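Local coordinates for D-3-phosphoglycerate dehydrogenase oxidoreductase protein (Ralstonia solanacearum, PDB 3GG9) that probably oxidises D-3-phosphoglycerate with NAD as cofactor, as a member of the D-isomer specific 2-hydroxyacid dehydrogenase family, at residues L72-R80 and Y312-I323; C94-E103 and S330-A338. All coordinates share one frame; numbering follows the deposited sequence.

Contact 1 (L72-R80 and Y312-I323); sequences LKIISQTGR and YFGIAFQNILDI. With SO4 (sulfate ion), chain E.
Ile74 and Ser76 of strand 74-77, part of a five-stranded parallel sheet of flavodoxin-like order 2-1-3-4-5, and Thr78 just beyond the strand meet the C-terminal helix 306-324, whose residues 312-323 run nearly antiparallel to the strand (153°), the axes coming within 7.8 Å. Ser76 OG donates to the carbonyl O of Ala316 at 2.8 Å; with OG anti to the backbone N (chi1 -166°), the hydroxyl is carried to the helix, where it approaches the oxygen tilted from the carbonyl plane. Water 1 donates to Ser76 OG and Gln77 O. Thr78 sends its methyl CG2 over one face of the Phe313 ring, a CH-pi contact 3.9 Å from the centroid, while OG1 bonds to Leu54 O. Ile74 CD1 packs on Ile323 CG2 at 3.8 Å, their side chains lying alongside and pointing opposite ways. Past the strand, a sulfate, probably from the crystallisation liquor, accepts a 2.7 Å bond from Arg80 N to its O2; its O1 lies in plane at the edge of the Tyr312 ring, whose hydroxyl is hydrogen-bonded to Ser107 N. Helix 306-324 thus packs along one face of the sheet, with Ile320 reaching Val53 of strand 51-54 and Ile323 reaching Leu102 of strand 100-102.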
# COMPACT_ATOMS: atom_id res chain seq x y z
N LEU A 72 21.93 37.07 -3.88
CA LEU A 72 20.59 36.53 -3.64
C LEU A 72 19.57 37.61 -3.39
O LEU A 72 19.76 38.46 -2.50
CB LEU A 72 20.59 35.55 -2.46
CG LEU A 72 19.24 34.86 -2.19
CD1 LEU A 72 18.81 34.00 -3.40
CD2 LEU A 72 19.29 34.01 -0.94
N LYS A 73 18.47 37.58 -4.15
CA LYS A 73 17.40 38.56 -4.02
C LYS A 73 16.07 37.95 -3.57
O LYS A 73 15.27 38.60 -2.89
CB LYS A 73 17.20 39.30 -5.34
CG LYS A 73 18.40 40.14 -5.77
CD LYS A 73 18.09 40.99 -6.99
CE LYS A 73 18.49 40.31 -8.28
NZ LYS A 73 19.02 41.31 -9.25
N ILE A 74 15.83 36.71 -3.99
CA ILE A 74 14.56 36.01 -3.78
C ILE A 74 14.79 34.57 -3.30
O ILE A 74 15.61 33.85 -3.85
CB ILE A 74 13.73 35.97 -5.10
CG1 ILE A 74 13.30 37.37 -5.51
CG2 ILE A 74 12.52 35.04 -4.97
CD1 ILE A 74 12.97 37.53 -7.03
N ILE A 75 14.06 34.18 -2.26
CA ILE A 75 13.87 32.77 -1.95
C ILE A 75 12.39 32.47 -2.18
O ILE A 75 11.51 33.14 -1.61
CB ILE A 75 14.25 32.43 -0.50
CG1 ILE A 75 15.76 32.63 -0.30
CG2 ILE A 75 13.89 30.96 -0.16
CD1 ILE A 75 16.13 32.84 1.15
N SER A 76 12.12 31.51 -3.06
CA SER A 76 10.75 31.10 -3.33
C SER A 76 10.50 29.70 -2.76
O SER A 76 11.09 28.73 -3.21
CB SER A 76 10.42 31.14 -4.83
OG SER A 76 9.01 31.05 -4.99
N GLN A 77 9.61 29.64 -1.77
CA GLN A 77 9.31 28.44 -1.02
C GLN A 77 8.13 27.71 -1.62
O GLN A 77 7.05 28.31 -1.81
CB GLN A 77 8.96 28.82 0.43
CG GLN A 77 8.72 27.65 1.34
CD GLN A 77 9.92 26.75 1.37
OE1 GLN A 77 11.02 27.17 1.70
NE2 GLN A 77 9.72 25.51 0.99
N THR A 78 8.33 26.43 -1.91
CA THR A 78 7.23 25.53 -2.26
C THR A 78 6.48 25.23 -0.97
O THR A 78 7.09 24.87 0.04
CB THR A 78 7.73 24.21 -2.95
OG1 THR A 78 8.71 23.57 -2.13
CG2 THR A 78 8.30 24.47 -4.36
N GLY A 79 5.16 25.42 -0.97
CA GLY A 79 4.37 25.26 0.23
C GLY A 79 4.54 26.41 1.22
O GLY A 79 5.08 27.46 0.87
N ARG A 80 4.09 26.19 2.45
CA ARG A 80 4.03 27.24 3.49
C ARG A 80 5.40 27.62 4.09
O ARG A 80 6.32 26.81 4.15
CB ARG A 80 3.05 26.83 4.60
CG ARG A 80 3.57 25.74 5.55
CD ARG A 80 2.44 24.98 6.26
NE ARG A 80 2.04 25.60 7.53
CZ ARG A 80 2.63 25.37 8.71
NH1 ARG A 80 2.19 25.98 9.80
NH2 ARG A 80 3.67 24.54 8.80
N TYR A 312 2.67 22.73 -6.47
CA TYR A 312 3.68 23.34 -5.62
C TYR A 312 4.67 24.24 -6.38
O TYR A 312 4.81 25.41 -6.05
CB TYR A 312 4.42 22.30 -4.79
CG TYR A 312 3.70 21.87 -3.51
CD1 TYR A 312 4.20 22.21 -2.26
CD2 TYR A 312 2.51 21.14 -3.56
CE1 TYR A 312 3.55 21.83 -1.08
CE2 TYR A 312 1.84 20.75 -2.38
CZ TYR A 312 2.37 21.09 -1.15
OH TYR A 312 1.73 20.71 0.01
N PHE A 313 5.32 23.69 -7.40
CA PHE A 313 6.25 24.45 -8.24
C PHE A 313 5.57 25.48 -9.14
O PHE A 313 6.08 26.58 -9.34
CB PHE A 313 7.12 23.50 -9.05
CG PHE A 313 8.04 22.69 -8.17
CD1 PHE A 313 9.28 23.21 -7.81
CD2 PHE A 313 7.64 21.47 -7.65
CE1 PHE A 313 10.13 22.50 -6.98
CE2 PHE A 313 8.50 20.72 -6.78
CZ PHE A 313 9.74 21.26 -6.46
N GLY A 314 4.41 25.12 -9.69
CA GLY A 314 3.65 26.11 -10.47
C GLY A 314 3.52 27.41 -9.68
O GLY A 314 3.83 28.48 -10.19
N ILE A 315 3.10 27.29 -8.42
CA ILE A 315 2.95 28.45 -7.54
C ILE A 315 4.27 29.11 -7.18
O ILE A 315 4.35 30.33 -7.24
CB ILE A 315 2.12 28.10 -6.27
CG1 ILE A 315 0.65 27.91 -6.65
CG2 ILE A 315 2.23 29.18 -5.21
CD1 ILE A 315 -0.16 27.17 -5.61
N ALA A 316 5.29 28.34 -6.80
CA ALA A 316 6.59 28.95 -6.48
C ALA A 316 7.22 29.69 -7.68
O ALA A 316 7.82 30.76 -7.49
CB ALA A 316 7.58 27.90 -5.89
N PHE A 317 7.04 29.15 -8.89
CA PHE A 317 7.53 29.76 -10.13
C PHE A 317 6.73 31.01 -10.50
O PHE A 317 7.32 32.04 -10.83
CB PHE A 317 7.51 28.79 -11.31
CG PHE A 317 8.41 27.59 -11.16
CD1 PHE A 317 9.41 27.55 -10.19
CD2 PHE A 317 8.26 26.50 -12.01
CE1 PHE A 317 10.23 26.43 -10.07
CE2 PHE A 317 9.10 25.39 -11.91
CZ PHE A 317 10.08 25.35 -10.94
N GLN A 318 5.41 30.91 -10.45
CA GLN A 318 4.55 32.08 -10.67
C GLN A 318 4.82 33.18 -9.64
O GLN A 318 4.77 34.37 -9.98
CB GLN A 318 3.07 31.69 -10.69
CG GLN A 318 2.12 32.75 -11.28
CD GLN A 318 2.52 33.20 -12.69
OE1 GLN A 318 2.73 32.37 -13.59
NE2 GLN A 318 2.61 34.52 -12.90
N ASN A 319 5.16 32.80 -8.41
CA ASN A 319 5.51 33.79 -7.39
C ASN A 319 6.71 34.65 -7.79
O ASN A 319 6.70 35.87 -7.61
CB ASN A 319 5.70 33.13 -6.01
CG ASN A 319 4.39 32.80 -5.31
OD1 ASN A 319 3.31 33.24 -5.70
ND2 ASN A 319 4.49 32.02 -4.24
N ILE A 320 7.75 34.01 -8.33
CA ILE A 320 8.91 34.73 -8.84
C ILE A 320 8.49 35.69 -9.96
O ILE A 320 8.85 36.87 -9.93
CB ILE A 320 10.02 33.78 -9.32
CG1 ILE A 320 10.62 33.01 -8.14
CG2 ILE A 320 11.12 34.56 -10.04
CD1 ILE A 320 11.50 31.83 -8.55
N LEU A 321 7.71 35.20 -10.92
CA LEU A 321 7.20 36.03 -12.01
C LEU A 321 6.36 37.22 -11.53
O LEU A 321 6.49 38.32 -12.07
CB LEU A 321 6.40 35.23 -13.03
CG LEU A 321 7.02 33.97 -13.65
CD1 LEU A 321 6.14 33.45 -14.77
CD2 LEU A 321 8.46 34.18 -14.15
N ASP A 322 5.51 36.99 -10.53
CA ASP A 322 4.64 38.04 -9.99
C ASP A 322 5.44 39.12 -9.27
O ASP A 322 5.10 40.29 -9.35
CB ASP A 322 3.61 37.48 -9.00
CG ASP A 322 2.53 36.64 -9.65
OD1 ASP A 322 2.26 36.76 -10.87
OD2 ASP A 322 1.92 35.85 -8.91
N ILE A 323 6.50 38.72 -8.55
CA ILE A 323 7.35 39.68 -7.84
C ILE A 323 8.10 40.59 -8.81
O ILE A 323 8.18 41.80 -8.59
CB ILE A 323 8.28 38.97 -6.80
CG1 ILE A 323 7.76 39.20 -5.40
CG2 ILE A 323 9.71 39.49 -6.83
CD1 ILE A 323 6.61 38.35 -5.06
S SO4 E . 2.86 22.39 3.04
O1 SO4 E . 3.79 21.84 2.08
O2 SO4 E . 2.78 23.83 2.90
O3 SO4 E . 1.54 21.82 2.81
O4 SO4 E . 3.34 22.02 4.38
O HOH W 1 6.44 30.76 -3.45
O HOH W 2 3.81 26.20 -3.44

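Contact 2 (C94-E103 and S330-A338); sequences CTDKGVVVLE and SVANPTALA
Asn333 faces the turn between helix 91-97 and strand 100-102 and uses both ends of its amide there. ND2 donates to Val99 O at 3.0 Å, almost straight (171°) and in the plane of the amide. It also donates to Thr95 OG1 at 3.1 Å, a more bent bond with the hydroxyl tilted from that plane. That hydroxyl bonds to Leu91 O as well, one turn back in the helix. On the other branch, OD1 accepts from Val101 N at 2.9 Å, so three bonds fix the rotation of the buried amide. CG stands between the backbone N and the carbonyl carbon (chi1 61°), turning the amide toward the strand.

Farther along, the backbones pair directly. Ala332 N donates to Val101 O at 2.7 Å, nearly in line with the carbonyl, and Glu103 N donates to Ser330 O at 2.8 Å; they flank a single bridge of Leu102 with Val331. The carboxylate of Glu103 is held by a salt bridge from OE2 to Arg83 and a bond from OE1 to Val81 N, while water 3 donates to OE2.

Apolar groups fill in beside these bonds. Val100 CG1 meets Leu337 CD2 at 3.8 Å, the two side chains set nearly perpendicular, and Val331 CG2 packs on Leu102 CD2. The methyl of Ala336 lies against Thr95 CA, close to where Gly98, at positive phi, closes the helix in a Schellman motif. The arrangement is that of a C-terminal tail joined by one short antiparallel bridge, a non-hydrogen-bonded pair, to the strand that is outermost within this chain in a parallel alpha/beta sheet, with an asparagine side chain taking the place of backbone partners where the tail turns into its 3-10 segment.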
# COMPACT_ATOMS: atom_id res chain seq x y z
N CYS A 94 16.93 37.17 6.52
CA CYS A 94 16.52 37.48 5.15
C CYS A 94 16.10 38.94 5.03
O CYS A 94 16.54 39.63 4.12
CB CYS A 94 15.36 36.57 4.70
SG CYS A 94 15.86 34.87 4.33
N THR A 95 15.26 39.38 5.96
CA THR A 95 14.79 40.76 6.03
C THR A 95 15.97 41.74 6.17
O THR A 95 15.96 42.80 5.53
CB THR A 95 13.77 40.93 7.17
OG1 THR A 95 12.66 40.04 6.95
CG2 THR A 95 13.25 42.35 7.22
N ASP A 96 16.99 41.36 6.95
CA ASP A 96 18.23 42.14 7.12
C ASP A 96 19.01 42.33 5.82
O ASP A 96 19.58 43.40 5.59
CB ASP A 96 19.16 41.48 8.16
CG ASP A 96 18.69 41.69 9.59
OD1 ASP A 96 17.77 42.51 9.82
OD2 ASP A 96 19.24 41.02 10.50
N LYS A 97 19.03 41.30 4.98
CA LYS A 97 19.73 41.36 3.70
C LYS A 97 18.84 41.92 2.59
O LYS A 97 19.30 42.11 1.46
CB LYS A 97 20.25 39.97 3.29
CG LYS A 97 21.16 39.28 4.31
CD LYS A 97 22.61 39.76 4.24
CE LYS A 97 23.52 38.86 5.07
NZ LYS A 97 23.16 38.82 6.52
N GLY A 98 17.58 42.19 2.90
CA GLY A 98 16.62 42.60 1.88
C GLY A 98 16.35 41.48 0.87
O GLY A 98 16.17 41.73 -0.31
N VAL A 99 16.37 40.24 1.36
CA VAL A 99 16.02 39.05 0.58
C VAL A 99 14.56 38.72 0.84
O VAL A 99 14.19 38.45 2.00
CB VAL A 99 16.92 37.84 0.96
CG1 VAL A 99 16.42 36.54 0.30
CG2 VAL A 99 18.36 38.12 0.54
N VAL A 100 13.71 38.79 -0.19
CA VAL A 100 12.30 38.47 0.00
C VAL A 100 12.05 36.97 -0.02
O VAL A 100 12.61 36.24 -0.84
CB VAL A 100 11.32 39.22 -0.97
CG1 VAL A 100 11.34 40.71 -0.69
CG2 VAL A 100 11.63 38.94 -2.43
N VAL A 101 11.24 36.51 0.92
CA VAL A 101 10.85 35.11 0.98
C VAL A 101 9.42 35.00 0.47
O VAL A 101 8.51 35.63 1.00
CB VAL A 101 11.00 34.52 2.39
CG1 VAL A 101 10.44 33.10 2.45
CG2 VAL A 101 12.48 34.53 2.80
N LEU A 102 9.25 34.21 -0.59
CA LEU A 102 7.94 34.07 -1.22
C LEU A 102 7.28 32.79 -0.71
O LEU A 102 7.95 31.76 -0.59
CB LEU A 102 8.06 34.06 -2.74
CG LEU A 102 8.93 35.16 -3.37
CD1 LEU A 102 8.81 35.17 -4.86
CD2 LEU A 102 8.61 36.53 -2.81
N GLU A 103 6.00 32.88 -0.39
CA GLU A 103 5.29 31.77 0.24
C GLU A 103 4.37 31.13 -0.76
O GLU A 103 3.61 31.83 -1.46
CB GLU A 103 4.50 32.25 1.47
CG GLU A 103 3.70 31.15 2.17
CD GLU A 103 3.25 31.52 3.56
OE1 GLU A 103 3.24 30.62 4.44
OE2 GLU A 103 2.91 32.70 3.79
N SER A 330 2.81 37.53 -2.37
CA SER A 330 3.35 36.28 -1.83
C SER A 330 4.52 36.47 -0.88
O SER A 330 5.06 35.47 -0.38
CB SER A 330 3.74 35.34 -2.96
OG SER A 330 4.86 35.86 -3.65
N VAL A 331 4.93 37.72 -0.64
CA VAL A 331 6.07 38.00 0.25
C VAL A 331 5.70 37.70 1.70
O VAL A 331 4.73 38.24 2.22
CB VAL A 331 6.66 39.45 0.09
CG1 VAL A 331 7.90 39.64 0.98
CG2 VAL A 331 7.07 39.69 -1.35
N ALA A 332 6.47 36.80 2.32
CA ALA A 332 6.30 36.42 3.72
C ALA A 332 6.78 37.53 4.65
O ALA A 332 6.14 37.80 5.66
CB ALA A 332 7.05 35.12 4.02
N ASN A 333 7.89 38.17 4.27
CA ASN A 333 8.56 39.18 5.09
C ASN A 333 8.55 40.57 4.43
O ASN A 333 9.59 41.04 3.97
CB ASN A 333 10.00 38.71 5.39
CG ASN A 333 10.84 38.50 4.11
OD1 ASN A 333 10.30 38.30 3.02
ND2 ASN A 333 12.17 38.58 4.26
N PRO A 334 7.38 41.24 4.37
CA PRO A 334 7.29 42.41 3.49
C PRO A 334 8.21 43.59 3.89
O PRO A 334 8.49 44.45 3.05
CB PRO A 334 5.81 42.82 3.58
CG PRO A 334 5.11 41.63 4.18
CD PRO A 334 6.12 41.02 5.09
N THR A 335 8.69 43.60 5.13
CA THR A 335 9.61 44.65 5.59
C THR A 335 11.03 44.51 4.99
O THR A 335 11.90 45.33 5.27
CB THR A 335 9.66 44.79 7.14
OG1 THR A 335 10.24 43.63 7.73
CG2 THR A 335 8.26 45.00 7.72
N ALA A 336 11.24 43.48 4.17
CA ALA A 336 12.47 43.35 3.38
C ALA A 336 12.40 44.18 2.10
O ALA A 336 13.40 44.32 1.39
CB ALA A 336 12.72 41.89 3.04
N LEU A 337 11.22 44.70 1.78
CA LEU A 337 11.03 45.53 0.59
C LEU A 337 11.43 46.99 0.85
O LEU A 337 11.69 47.75 -0.08
CB LEU A 337 9.57 45.46 0.12
CG LEU A 337 9.07 44.13 -0.47
CD1 LEU A 337 7.55 44.11 -0.51
CD2 LEU A 337 9.65 43.90 -1.85
N ALA A 338 11.49 47.35 2.13
CA ALA A 338 11.89 48.68 2.58
C ALA A 338 13.36 48.96 2.23
O ALA A 338 14.15 48.02 2.11
CB ALA A 338 11.65 48.81 4.08
O HOH W 3 3.12 35.20 2.61

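In the fold
From the N terminus the chain builds strands 4-7, 28-31 and 51-54 before reaching 72-80, the first half of contact 1, and then helix 91-97 and strand 100-102, the first half of contact 2. It next passes through the seven-stranded, Rossmann-type sheet of the NAD-binding domain and returns as helix 306-324, which closes contact 1 over 232 residues. The tail at 330-338 then closes contact 2. The segments alternate, so the two closures cross rather than nest. Their centres are 12 Å apart, joined through the neighbouring strands 74-77 and 100-102, and together they bind the returning C-terminal part of the chain to a face and an outermost strand of the N-terminal sheet.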